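Local coordinates for Thiol:disulfide interchange protein DsbA (PDB 2ZNM), which probably acts as a thiol:disulfide oxidoreductase of the bacterial periplasm, with the thioredoxin-fold architecture of the DsbA family, at residues Ile24-Phe29 and Lys49-Asp54; Asp41-Lys46 and Gly170-Ile175. One frame throughout, in Å; residues are numbered along the deposited sequence.

Contact 1 (Ile24-Phe29 and Lys49-Asp54); sequences IEVLEF and KALPSD
Ile24 opens the contact through its backbone: its N donates to Asp54 O at 2.9 Å, with an N-H...O angle of 168°. The C=O...N angle is 160°, so the bond is close to straight at the donor and only slightly bent at the acceptor. With Ile24 and Val26 also bonded through the backbone to Tyr56, it continues the parallel pairing of strand 24-30 with strand 55-61. The Ile24 side chain runs alongside that of Asp54 in the same direction, CD1 reaching 4.2 Å from OD2, while Asp54 OD1 makes a salt bridge with Arg183 of helix 167-185. Glu25 turns away, its OE2 paired with Arg58. The Val26 methyl CG2, placed beside the backbone N (chi1 180°), faces the fork of Leu51, 4.0 Å from Leu51 CD2 and 4.1 Å from Leu51 CD1, the two side chains meeting at a slant. Leu51 is the first residue beyond helix 42-50, within the beta-alpha-beta crossover between the two strands. Chemically the contact divides in two: one directional bond ties Asp54, just ahead of strand 55-61, to strand 24-30, whereas Leu51 rests on non-directional methyl packing.

Contact 2 (Asp41-Lys46 and Gly170-Ile175); sequences DPLLLK and GGVHTI
Leu43 and Val172 meet between two helices of a thioredoxin fold, and no ring takes part; the flat groups are a peptide and a carboxylate, each serving its own helix. The Gly170 carbonyl is gripped twice, Thr174 N and Thr174 OG1 (each 3.0 Å from Gly170 O) arriving from opposite faces of its plane, with the hydroxyl tilted 29° out of it. The Asp41 carboxylate uses its OD2 as an N-cap: Leu43 N donates to it at 2.8 Å, near the extension of the CG-OD2 bond, although the N-H...O angle of 134° is bent. Each of these bonds stays within its own segment. Helices 42-50 and 167-185 lie on one face of the central sheet; the evidence is that Leu43 and Ile175 both touch Val154 of strand 153-156, and that Leu43 rests on Glu28 and Ile175 on Val26 of strand 24-30. Between the helices the contact is apolar and the backbones stay apart, Leu43 CA and Val172 CA being 7.9 Å from each other. CG of Leu43 stands anti to the backbone N (chi1 -171°), which carries the branch across although the side chain does not start out straight at its partner. The two side chains then slip past one another in opposite directions, Leu43 CD1 ending 3.9 Å from Val172 CG1. On the more exposed flank Lys46 contributes its aliphatic part, its CD lying 4.4 Å from that same Val172 CG1.

The centres of contacts 1 and 2 are about 9 Å apart, and their segments alternate along the chain. Helix 42-50 links them: its N-terminal part enters contact 2, and Leu51, the first residue beyond it, enters contact 1. Strand 24-30 touches both: Val26 CG1 lies 3.9 Å from Ile175 CG2, on a different methyl from the one that meets Leu51. Further along the strand, Glu28 OE2 lies 4.0 Å from Leu43 CD2 and 2.7 Å from Asp41 OD1, two like-charged carboxylates close together; the N-cap bond uses the other Asp41 oxygen. The predicted redox pair, Cys34 and Cys37, whose disulfide is absent from this model, falls in sequence between that strand and that helix.

Contact 1 (Ile24-Phe29 and Lys49-Asp54)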
ATOM      1  N   ILE A  24     -10.250   3.241 -12.595  1.00 53.71           N
ATOM      2  CA  ILE A  24      -9.386   4.305 -12.102  1.00 52.45           C
ATOM      3  C   ILE A  24      -8.716   3.825 -10.826  1.00 52.12           C
ATOM      4  O   ILE A  24      -9.376   3.576  -9.807  1.00 51.67           O
ATOM      5  CB  ILE A  24     -10.175   5.628 -11.867  1.00 52.36           C
ATOM      6  CG1 ILE A  24     -10.930   6.036 -13.138  1.00 52.21           C
ATOM      7  CG2 ILE A  24      -9.249   6.755 -11.439  1.00 51.89           C
ATOM      8  CD1 ILE A  24     -12.075   6.996 -12.903  1.00 51.91           C
ATOM      9  N   GLU A  25      -7.395   3.685 -10.892  1.00 51.80           N
ATOM     10  CA  GLU A  25      -6.617   3.242  -9.744  1.00 51.29           C
ATOM     11  C   GLU A  25      -6.451   4.340  -8.716  1.00 50.60           C
ATOM     12  O   GLU A  25      -6.248   5.508  -9.047  1.00 50.28           O
ATOM     13  CB  GLU A  25      -5.247   2.753 -10.195  1.00 51.48           C
ATOM     14  CG  GLU A  25      -4.347   2.182  -9.094  1.00 51.67           C
ATOM     15  CD  GLU A  25      -3.125   1.491  -9.695  1.00 52.31           C
ATOM     16  OE1 GLU A  25      -3.255   0.316 -10.116  1.00 53.19           O
ATOM     17  OE2 GLU A  25      -2.049   2.133  -9.769  1.00 52.93           O
ATOM     18  N   VAL A  26      -6.569   3.945  -7.456  1.00 50.26           N
ATOM     19  CA  VAL A  26      -6.128   4.769  -6.340  1.00 49.11           C
ATOM     20  C   VAL A  26      -5.055   3.952  -5.624  1.00 48.84           C
ATOM     21  O   VAL A  26      -5.338   2.953  -4.961  1.00 48.49           O
ATOM     22  CB  VAL A  26      -7.295   5.164  -5.418  1.00 49.01           C
ATOM     23  CG1 VAL A  26      -6.796   6.021  -4.253  1.00 48.24           C
ATOM     24  CG2 VAL A  26      -8.340   5.911  -6.204  1.00 47.37           C
ATOM     25  N   LEU A  27      -3.811   4.350  -5.831  1.00 48.70           N
ATOM     26  CA  LEU A  27      -2.683   3.608  -5.315  1.00 48.40           C
ATOM     27  C   LEU A  27      -2.131   4.292  -4.076  1.00 48.58           C
ATOM     28  O   LEU A  27      -1.842   5.505  -4.091  1.00 48.50           O
ATOM     29  CB  LEU A  27      -1.613   3.458  -6.401  1.00 48.28           C
ATOM     30  CG  LEU A  27      -0.138   3.172  -6.103  1.00 48.16           C
ATOM     31  CD1 LEU A  27       0.067   1.796  -5.515  1.00 47.14           C
ATOM     32  CD2 LEU A  27       0.657   3.339  -7.407  1.00 47.93           C
ATOM     33  N   GLU A  28      -2.013   3.511  -3.004  1.00 48.59           N
ATOM     34  CA  GLU A  28      -1.367   3.968  -1.763  1.00 49.02           C
ATOM     35  C   GLU A  28      -0.027   3.273  -1.513  1.00 48.48           C
ATOM     36  O   GLU A  28       0.022   2.052  -1.403  1.00 48.20           O
ATOM     37  CB  GLU A  28      -2.290   3.748  -0.560  1.00 48.81           C
ATOM     38  CG  GLU A  28      -1.905   4.571   0.655  1.00 50.63           C
ATOM     39  CD  GLU A  28      -2.339   3.940   1.979  1.00 54.88           C
ATOM     40  OE1 GLU A  28      -2.180   2.709   2.155  1.00 55.46           O
ATOM     41  OE2 GLU A  28      -2.825   4.682   2.856  1.00 55.17           O
ATOM     42  N   PHE A  29       1.050   4.048  -1.431  1.00 48.69           N
ATOM     43  CA  PHE A  29       2.320   3.543  -0.856  1.00 49.27           C
ATOM     44  C   PHE A  29       2.311   3.708   0.657  1.00 49.80           C
ATOM     45  O   PHE A  29       2.011   4.791   1.165  1.00 50.12           O
ATOM     46  CB  PHE A  29       3.546   4.247  -1.448  1.00 48.90           C
ATOM     47  CG  PHE A  29       3.751   3.980  -2.914  1.00 49.28           C
ATOM     48  CD1 PHE A  29       3.171   4.803  -3.867  1.00 48.54           C
ATOM     49  CD2 PHE A  29       4.518   2.897  -3.338  1.00 48.63           C
ATOM     50  CE1 PHE A  29       3.357   4.548  -5.218  1.00 48.99           C
ATOM     51  CE2 PHE A  29       4.701   2.639  -4.677  1.00 47.41           C
ATOM     52  CZ  PHE A  29       4.132   3.460  -5.621  1.00 47.97           C
ATOM     53  N   LYS A  49     -15.283   2.904   1.004  1.00 51.28           N
ATOM     54  CA  LYS A  49     -16.714   3.228   0.976  1.00 51.18           C
ATOM     55  C   LYS A  49     -17.033   4.505   0.203  1.00 50.83           C
ATOM     56  O   LYS A  49     -18.098   4.600  -0.400  1.00 51.04           O
ATOM     57  CB  LYS A  49     -17.291   3.292   2.396  1.00 51.50           C
ATOM     58  CG  LYS A  49     -17.007   2.059   3.271  1.00 52.16           C
ATOM     59  CD  LYS A  49     -17.909   0.887   2.909  1.00 53.97           C
ATOM     60  CE  LYS A  49     -17.872  -0.216   3.972  1.00 54.85           C
ATOM     61  NZ  LYS A  49     -16.502  -0.792   4.170  1.00 56.29           N
ATOM     62  N   ALA A  50     -16.116   5.476   0.207  1.00 50.73           N
ATOM     63  CA  ALA A  50     -16.394   6.816  -0.342  1.00 50.65           C
ATOM     64  C   ALA A  50     -16.084   6.949  -1.830  1.00 50.89           C
ATOM     65  O   ALA A  50     -16.651   7.811  -2.521  1.00 50.66           O
ATOM     66  CB  ALA A  50     -15.668   7.890   0.447  1.00 50.69           C
ATOM     67  N   LEU A  51     -15.189   6.091  -2.318  1.00 51.05           N
ATOM     68  CA  LEU A  51     -14.802   6.081  -3.731  1.00 51.18           C
ATOM     69  C   LEU A  51     -16.002   5.759  -4.637  1.00 51.01           C
ATOM     70  O   LEU A  51     -16.892   5.026  -4.224  1.00 51.01           O
ATOM     71  CB  LEU A  51     -13.663   5.081  -3.969  1.00 50.91           C
ATOM     72  CG  LEU A  51     -12.246   5.496  -3.563  1.00 52.13           C
ATOM     73  CD1 LEU A  51     -11.290   4.335  -3.758  1.00 53.75           C
ATOM     74  CD2 LEU A  51     -11.747   6.720  -4.323  1.00 53.10           C
ATOM     75  N   PRO A  52     -16.040   6.329  -5.863  1.00 51.02           N
ATOM     76  CA  PRO A  52     -17.075   5.918  -6.830  1.00 50.99           C
ATOM     77  C   PRO A  52     -16.910   4.468  -7.297  1.00 50.93           C
ATOM     78  O   PRO A  52     -15.869   3.869  -7.083  1.00 50.91           O
ATOM     79  CB  PRO A  52     -16.881   6.895  -7.999  1.00 50.84           C
ATOM     80  CG  PRO A  52     -15.484   7.372  -7.874  1.00 50.94           C
ATOM     81  CD  PRO A  52     -15.173   7.392  -6.408  1.00 50.90           C
ATOM     82  N   SER A  53     -17.941   3.924  -7.927  1.00 51.44           N
ATOM     83  CA  SER A  53     -17.974   2.517  -8.358  1.00 52.17           C
ATOM     84  C   SER A  53     -16.873   2.084  -9.347  1.00 52.00           C
ATOM     85  O   SER A  53     -16.499   0.912  -9.366  1.00 52.11           O
ATOM     86  CB  SER A  53     -19.351   2.178  -8.948  1.00 52.13           C
ATOM     87  OG  SER A  53     -20.382   2.372  -7.991  1.00 53.65           O
ATOM     88  N   ASP A  54     -16.379   3.023 -10.159  1.00 51.76           N
ATOM     89  CA  ASP A  54     -15.370   2.736 -11.196  1.00 51.74           C
ATOM     90  C   ASP A  54     -13.920   2.985 -10.731  1.00 51.59           C
ATOM     91  O   ASP A  54     -12.978   2.990 -11.538  1.00 51.27           O
ATOM     92  CB  ASP A  54     -15.687   3.514 -12.484  1.00 52.02           C
ATOM     93  CG  ASP A  54     -15.909   5.003 -12.241  1.00 52.50           C
ATOM     94  OD1 ASP A  54     -15.961   5.429 -11.067  1.00 53.90           O
ATOM     95  OD2 ASP A  54     -16.029   5.756 -13.229  1.00 52.25           O
TER

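Contact 2 (Asp41-Lys46 and Gly170-Ile175)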
ATOM      1  N   ASP A  41      -5.038   0.983   8.545  1.00 51.01           N
ATOM      2  CA  ASP A  41      -5.086   2.310   7.935  1.00 51.29           C
ATOM      3  C   ASP A  41      -6.530   2.844   7.779  1.00 51.34           C
ATOM      4  O   ASP A  41      -7.309   2.318   6.990  1.00 51.12           O
ATOM      5  CB  ASP A  41      -4.390   2.235   6.576  1.00 51.85           C
ATOM      6  CG  ASP A  41      -4.104   3.583   5.989  1.00 52.60           C
ATOM      7  OD1 ASP A  41      -3.070   3.719   5.346  1.00 54.51           O
ATOM      8  OD2 ASP A  41      -4.909   4.512   6.143  1.00 56.69           O
ATOM      9  N   PRO A  42      -6.893   3.895   8.547  1.00 51.76           N
ATOM     10  CA  PRO A  42      -8.251   4.476   8.425  1.00 51.56           C
ATOM     11  C   PRO A  42      -8.543   5.110   7.051  1.00 51.62           C
ATOM     12  O   PRO A  42      -9.709   5.215   6.666  1.00 51.31           O
ATOM     13  CB  PRO A  42      -8.297   5.539   9.537  1.00 51.61           C
ATOM     14  CG  PRO A  42      -6.852   5.826   9.873  1.00 51.73           C
ATOM     15  CD  PRO A  42      -6.070   4.584   9.564  1.00 51.16           C
ATOM     16  N   LEU A  43      -7.503   5.518   6.318  1.00 51.66           N
ATOM     17  CA  LEU A  43      -7.691   6.067   4.962  1.00 52.11           C
ATOM     18  C   LEU A  43      -8.203   5.027   3.959  1.00 51.83           C
ATOM     19  O   LEU A  43      -9.149   5.300   3.216  1.00 52.25           O
ATOM     20  CB  LEU A  43      -6.414   6.750   4.441  1.00 52.03           C
ATOM     21  CG  LEU A  43      -6.591   7.525   3.132  1.00 52.83           C
ATOM     22  CD1 LEU A  43      -7.383   8.805   3.365  1.00 52.88           C
ATOM     23  CD2 LEU A  43      -5.246   7.840   2.486  1.00 52.66           C
ATOM     24  N   LEU A  44      -7.587   3.845   3.946  1.00 51.56           N
ATOM     25  CA  LEU A  44      -8.029   2.720   3.095  1.00 51.70           C
ATOM     26  C   LEU A  44      -9.466   2.288   3.352  1.00 51.38           C
ATOM     27  O   LEU A  44     -10.216   2.005   2.411  1.00 51.70           O
ATOM     28  CB  LEU A  44      -7.100   1.514   3.296  1.00 51.74           C
ATOM     29  CG  LEU A  44      -5.951   1.250   2.318  1.00 52.91           C
ATOM     30  CD1 LEU A  44      -5.653   2.411   1.351  1.00 51.65           C
ATOM     31  CD2 LEU A  44      -4.704   0.791   3.052  1.00 52.90           C
ATOM     32  N   LEU A  45      -9.836   2.228   4.630  1.00 51.10           N
ATOM     33  CA  LEU A  45     -11.198   1.912   5.051  1.00 51.17           C
ATOM     34  C   LEU A  45     -12.233   2.956   4.569  1.00 51.17           C
ATOM     35  O   LEU A  45     -13.301   2.599   4.044  1.00 51.45           O
ATOM     36  CB  LEU A  45     -11.229   1.728   6.577  1.00 51.11           C
ATOM     37  CG  LEU A  45     -12.387   1.066   7.350  1.00 50.92           C
ATOM     38  CD1 LEU A  45     -13.129   2.056   8.201  1.00 51.36           C
ATOM     39  CD2 LEU A  45     -13.349   0.264   6.508  1.00 50.91           C
ATOM     40  N   LYS A  46     -11.910   4.237   4.737  1.00 50.68           N
ATOM     41  CA  LYS A  46     -12.778   5.321   4.315  1.00 50.59           C
ATOM     42  C   LYS A  46     -12.931   5.375   2.789  1.00 50.81           C
ATOM     43  O   LYS A  46     -14.028   5.561   2.277  1.00 50.78           O
ATOM     44  CB  LYS A  46     -12.204   6.637   4.811  1.00 50.61           C
ATOM     45  CG  LYS A  46     -13.207   7.553   5.461  1.00 51.86           C
ATOM     46  CD  LYS A  46     -14.044   8.309   4.460  1.00 52.20           C
ATOM     47  CE  LYS A  46     -15.262   8.902   5.159  1.00 52.99           C
ATOM     48  NZ  LYS A  46     -14.901   9.987   6.114  1.00 52.30           N
ATOM     49  N   GLY A 170      -9.689  16.430   4.035  1.00 59.80           N
ATOM     50  CA  GLY A 170      -9.326  17.195   2.841  1.00 58.86           C
ATOM     51  C   GLY A 170      -8.660  16.285   1.818  1.00 58.27           C
ATOM     52  O   GLY A 170      -8.780  16.501   0.605  1.00 58.18           O
ATOM     53  N   GLY A 171      -7.966  15.261   2.324  1.00 57.38           N
ATOM     54  CA  GLY A 171      -7.363  14.221   1.498  1.00 56.39           C
ATOM     55  C   GLY A 171      -8.360  13.383   0.713  1.00 55.64           C
ATOM     56  O   GLY A 171      -8.173  13.193  -0.489  1.00 55.76           O
ATOM     57  N   VAL A 172      -9.416  12.887   1.374  1.00 54.65           N
ATOM     58  CA  VAL A 172     -10.433  12.065   0.688  1.00 53.52           C
ATOM     59  C   VAL A 172     -11.159  12.869  -0.393  1.00 52.82           C
ATOM     60  O   VAL A 172     -11.463  12.351  -1.471  1.00 52.46           O
ATOM     61  CB  VAL A 172     -11.457  11.341   1.653  1.00 53.71           C
ATOM     62  CG1 VAL A 172     -10.746  10.668   2.831  1.00 53.14           C
ATOM     63  CG2 VAL A 172     -12.554  12.272   2.136  1.00 53.48           C
ATOM     64  N   HIS A 173     -11.403  14.142  -0.092  1.00 52.17           N
ATOM     65  CA  HIS A 173     -12.028  15.069  -1.014  1.00 51.71           C
ATOM     66  C   HIS A 173     -11.153  15.315  -2.248  1.00 51.37           C
ATOM     67  O   HIS A 173     -11.656  15.353  -3.374  1.00 51.33           O
ATOM     68  CB  HIS A 173     -12.331  16.385  -0.295  1.00 51.89           C
ATOM     69  CG  HIS A 173     -12.817  17.466  -1.204  1.00 52.53           C
ATOM     70  ND1 HIS A 173     -14.059  17.435  -1.800  1.00 53.25           N
ATOM     71  CD2 HIS A 173     -12.221  18.605  -1.632  1.00 52.95           C
ATOM     72  CE1 HIS A 173     -14.211  18.510  -2.552  1.00 54.11           C
ATOM     73  NE2 HIS A 173     -13.111  19.238  -2.465  1.00 54.07           N
ATOM     74  N   THR A 174      -9.848  15.479  -2.026  1.00 50.86           N
ATOM     75  CA  THR A 174      -8.882  15.668  -3.109  1.00 50.27           C
ATOM     76  C   THR A 174      -8.791  14.419  -3.978  1.00 49.97           C
ATOM     77  O   THR A 174      -8.819  14.511  -5.204  1.00 49.74           O
ATOM     78  CB  THR A 174      -7.490  16.086  -2.567  1.00 50.38           C
ATOM     79  OG1 THR A 174      -7.573  17.415  -2.035  1.00 50.39           O
ATOM     80  CG2 THR A 174      -6.429  16.065  -3.665  1.00 50.13           C
ATOM     81  N   ILE A 175      -8.714  13.253  -3.336  1.00 49.96           N
ATOM     82  CA  ILE A 175      -8.703  11.972  -4.039  1.00 49.65           C
ATOM     83  C   ILE A 175      -9.968  11.808  -4.888  1.00 49.79           C
ATOM     84  O   ILE A 175      -9.874  11.446  -6.061  1.00 50.01           O
ATOM     85  CB  ILE A 175      -8.499  10.777  -3.066  1.00 49.77           C
ATOM     86  CG1 ILE A 175      -7.110  10.846  -2.425  1.00 50.06           C
ATOM     87  CG2 ILE A 175      -8.646   9.446  -3.786  1.00 49.41           C
ATOM     88  CD1 ILE A 175      -6.985  10.141  -1.062  1.00 50.03           C
TER